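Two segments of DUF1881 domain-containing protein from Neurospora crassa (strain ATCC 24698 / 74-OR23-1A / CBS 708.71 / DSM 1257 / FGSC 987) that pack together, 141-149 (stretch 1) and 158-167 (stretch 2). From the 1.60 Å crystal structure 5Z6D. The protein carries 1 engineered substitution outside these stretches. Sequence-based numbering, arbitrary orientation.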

# COMPACT_ATOMS: atom_id res chain seq x y z
N PRO A 141 13.17 -10.25 1.35
CA PRO A 141 13.43 -10.89 0.06
C PRO A 141 12.87 -10.04 -1.08
O PRO A 141 11.90 -9.30 -0.86
N PRO A 142 13.48 -10.11 -2.27
CA PRO A 142 12.99 -9.38 -3.44
C PRO A 142 11.69 -9.98 -3.92
O PRO A 142 11.41 -11.14 -3.61
N VAL A 143 10.90 -9.21 -4.65
CA VAL A 143 9.56 -9.64 -5.03
C VAL A 143 9.29 -9.25 -6.47
O VAL A 143 9.67 -8.18 -6.88
N THR A 144 8.70 -10.16 -7.25
CA THR A 144 8.20 -9.80 -8.57
C THR A 144 6.68 -9.84 -8.56
O THR A 144 6.09 -10.80 -8.07
N THR A 145 6.07 -8.78 -9.08
CA THR A 145 4.62 -8.64 -9.08
C THR A 145 4.13 -8.31 -10.48
O THR A 145 4.64 -7.40 -11.13
N ALA A 146 3.15 -9.07 -10.96
CA ALA A 146 2.67 -8.86 -12.33
C ALA A 146 1.93 -7.54 -12.45
O ALA A 146 1.22 -7.14 -11.53
N VAL A 147 2.11 -6.86 -13.58
CA VAL A 147 1.37 -5.62 -13.82
C VAL A 147 0.72 -5.61 -15.21
O VAL A 147 1.22 -6.24 -16.16
N TYR A 148 -0.39 -4.90 -15.32
CA TYR A 148 -1.16 -4.86 -16.57
C TYR A 148 -1.65 -3.44 -16.78
O TYR A 148 -2.29 -2.86 -15.91
N VAL A 149 -1.34 -2.88 -17.95
CA VAL A 149 -1.72 -1.51 -18.28
C VAL A 149 -2.75 -1.54 -19.38
O VAL A 149 -2.46 -2.02 -20.50
N ILE A 158 -2.28 -1.87 -23.16
CA ILE A 158 -1.12 -1.14 -23.62
C ILE A 158 0.09 -2.00 -23.37
O ILE A 158 0.96 -2.13 -24.23
N ALA A 159 0.14 -2.58 -22.19
CA ALA A 159 1.32 -3.37 -21.86
C ALA A 159 1.05 -4.36 -20.76
O ALA A 159 0.21 -4.14 -19.91
N VAL A 160 1.78 -5.46 -20.78
CA VAL A 160 1.68 -6.46 -19.75
C VAL A 160 3.10 -6.81 -19.35
O VAL A 160 3.97 -6.90 -20.21
N GLY A 161 3.36 -6.92 -18.06
CA GLY A 161 4.70 -7.28 -17.64
C GLY A 161 4.76 -7.47 -16.14
O GLY A 161 3.86 -8.06 -15.55
N SER A 162 5.83 -7.00 -15.53
CA SER A 162 5.97 -7.12 -14.09
C SER A 162 6.90 -6.06 -13.54
O SER A 162 7.61 -5.39 -14.28
N VAL A 163 6.83 -5.90 -12.22
CA VAL A 163 7.72 -4.99 -11.50
C VAL A 163 8.51 -5.83 -10.51
O VAL A 163 7.99 -6.81 -9.96
N TYR A 164 9.77 -5.46 -10.30
CA TYR A 164 10.66 -6.16 -9.40
C TYR A 164 11.05 -5.20 -8.29
O TYR A 164 11.60 -4.13 -8.55
N PHE A 165 10.70 -5.55 -7.06
CA PHE A 165 11.08 -4.78 -5.87
C PHE A 165 12.25 -5.42 -5.17
O PHE A 165 12.29 -6.64 -4.99
N GLU A 166 13.21 -4.61 -4.74
CA GLU A 166 14.29 -5.17 -3.95
C GLU A 166 14.68 -4.20 -2.86
O GLU A 166 14.51 -3.00 -3.00
N TRP A 167 15.19 -4.72 -1.74
CA TRP A 167 15.66 -3.85 -0.69
C TRP A 167 17.03 -3.29 -1.02
O TRP A 167 17.94 -4.03 -1.41

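The most unusual feature lies at the end of the contact where Val 149 meets Ile 158 and Ala 159, where one carbonyl serves two amides: Val 149 O accepts from Ile 158 N at 2.7 Å, with an N-H...O angle of 141°, and from Ala 159 N at 3.2 Å, with an angle of 166°. The shorter bond is thus the more bent one. Ile 158, with phi/psi of -80/-45, departs from extended geometry here, and its CA-to-CB bond points sideways.

From this point the strands run antiparallel, their N-to-C directions 147° apart. Paired bonds recur at alternate residues; at Thr 145 and Val 163, for example, Thr 145 N to Val 163 O and Val 163 N to Thr 145 O both measure 2.9 Å, each at 166°. No side-chain hydrogen bond crosses the contact, so side-chain packing adds to a ladder held by the backbone.

Because successive residues alternate, the side chains sort onto two faces. One carries Val 143, Thr 145, Val 147 and Val 149 with Phe 165, Val 163 and Ala 159, and is largely buried. Val 149 (chi1 t) has the largest area covered by the other stretch, 85 Å²; its CG1 lies 4.0 Å from Ile 158 CB, and its CB 4.4 Å from Ala 159 CB. Val 147 is m and Val 163 is p, and their methyls meet at 4.1 Å, CG1 to CG1. Gly 161, opposite Val 147, has no side chain; Val 147 CG2 reaches past it to 3.7 Å from Ser 162 N. Thr 145 (m) sets its CB 4.0 Å from Val 163 CG1, while its OG1 approaches the edge of the Phe 165 ring, 4.2 Å from CE2 of Phe 165. Phe 165 has chi1 m and chi2 of -66°.

The other face holds Thr 144, Ala 146 and Tyr 148 with Tyr 164, Ser 162 and Val 160. Tyr 164 (chi1 t, chi2 74°) extends alongside the first stretch: Thr 144 OG1 sits at the ring edge, 3.2 Å from Tyr 164 CD1, and Pro 142 CB comes within 3.6 Å of Tyr 164 CZ, at an oblique angle to the ring. Thr 144 is m, and its CG2 lies 3.7 Å from CB of Ser 162, whose chi1 is p. Ala 146 and Ser 162 form the tightest bridge, 4.1 Å from CA to CA. Farther along, Tyr 148 (chi1 m, chi2 -101°) places CD1 3.7 Å from CG1 of Val 160 (t), an oblique apolar contact.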

# COMPACT_ATOMS: atom_id res chain seq x y z
CB PRO A 141 12.69 -12.23 0.18
CG PRO A 141 11.61 -11.98 1.17
CD PRO A 141 12.17 -10.99 2.15
CB PRO A 142 14.10 -9.57 -4.48
CG PRO A 142 14.70 -10.88 -4.10
CD PRO A 142 14.65 -10.95 -2.59
CB VAL A 143 8.49 -9.00 -4.10
CG1 VAL A 143 7.09 -9.17 -4.68
CG2 VAL A 143 8.58 -9.60 -2.71
CB THR A 144 8.72 -10.75 -9.67
OG1 THR A 144 10.11 -10.51 -9.89
CG2 THR A 144 7.97 -10.49 -10.98
CB THR A 145 4.16 -7.55 -8.09
OG1 THR A 145 4.59 -7.91 -6.77
CG2 THR A 145 2.65 -7.42 -8.10
CB ALA A 146 1.78 -10.01 -12.76
CB VAL A 147 2.25 -4.35 -13.69
CG1 VAL A 147 2.77 -4.18 -12.26
CG2 VAL A 147 3.40 -4.38 -14.67
CB TYR A 148 -2.36 -5.82 -16.54
CG TYR A 148 -2.03 -7.24 -16.12
CD1 TYR A 148 -1.89 -8.25 -17.07
CD2 TYR A 148 -1.87 -7.57 -14.77
CE1 TYR A 148 -1.58 -9.56 -16.68
CE2 TYR A 148 -1.56 -8.87 -14.38
CZ TYR A 148 -1.42 -9.85 -15.34
OH TYR A 148 -1.11 -11.14 -14.94
CB VAL A 149 -0.54 -0.67 -18.76
CG1 VAL A 149 -1.00 0.78 -18.98
CG2 VAL A 149 0.61 -0.74 -17.76
CB ILE A 158 -0.94 0.19 -22.89
CG1 ILE A 158 -2.10 1.13 -23.16
CG2 ILE A 158 0.39 0.84 -23.28
CD1 ILE A 158 -1.86 2.50 -22.58
CB ALA A 159 2.47 -2.47 -21.46
CB VAL A 160 0.91 -7.70 -20.24
CG1 VAL A 160 1.04 -8.85 -19.26
CG2 VAL A 160 -0.55 -7.33 -20.46
CB SER A 162 6.48 -8.51 -13.71
OG SER A 162 7.74 -8.76 -14.30
CB VAL A 163 6.93 -3.86 -10.78
CG1 VAL A 163 5.98 -4.44 -9.72
CG2 VAL A 163 7.89 -2.84 -10.17
CB TYR A 164 11.89 -6.67 -10.17
CG TYR A 164 12.89 -7.49 -9.38
CD1 TYR A 164 12.62 -8.80 -9.01
CD2 TYR A 164 14.12 -6.95 -9.02
CE1 TYR A 164 13.54 -9.55 -8.30
CE2 TYR A 164 15.05 -7.69 -8.31
CZ TYR A 164 14.76 -8.99 -7.95
OH TYR A 164 15.68 -9.72 -7.24
CB PHE A 165 9.93 -4.68 -4.88
CG PHE A 165 8.69 -4.03 -5.42
CD1 PHE A 165 8.69 -2.70 -5.78
CD2 PHE A 165 7.52 -4.76 -5.54
CE1 PHE A 165 7.54 -2.09 -6.27
CE2 PHE A 165 6.36 -4.16 -6.02
CZ PHE A 165 6.37 -2.83 -6.37
CB GLU A 166 15.51 -5.52 -4.83
CG GLU A 166 16.24 -4.33 -5.41
CD GLU A 166 17.47 -4.75 -6.21
OE1 GLU A 166 17.66 -5.97 -6.43
OE2 GLU A 166 18.26 -3.86 -6.61
CB TRP A 167 15.73 -4.59 0.65
CG TRP A 167 15.99 -3.64 1.78
CD1 TRP A 167 17.20 -3.34 2.33
CD2 TRP A 167 15.02 -2.85 2.47
NE1 TRP A 167 17.04 -2.41 3.33
CE2 TRP A 167 15.71 -2.10 3.44
CE3 TRP A 167 13.63 -2.72 2.38
CZ2 TRP A 167 15.07 -1.22 4.31
CZ3 TRP A 167 12.99 -1.84 3.24
CH2 TRP A 167 13.71 -1.10 4.20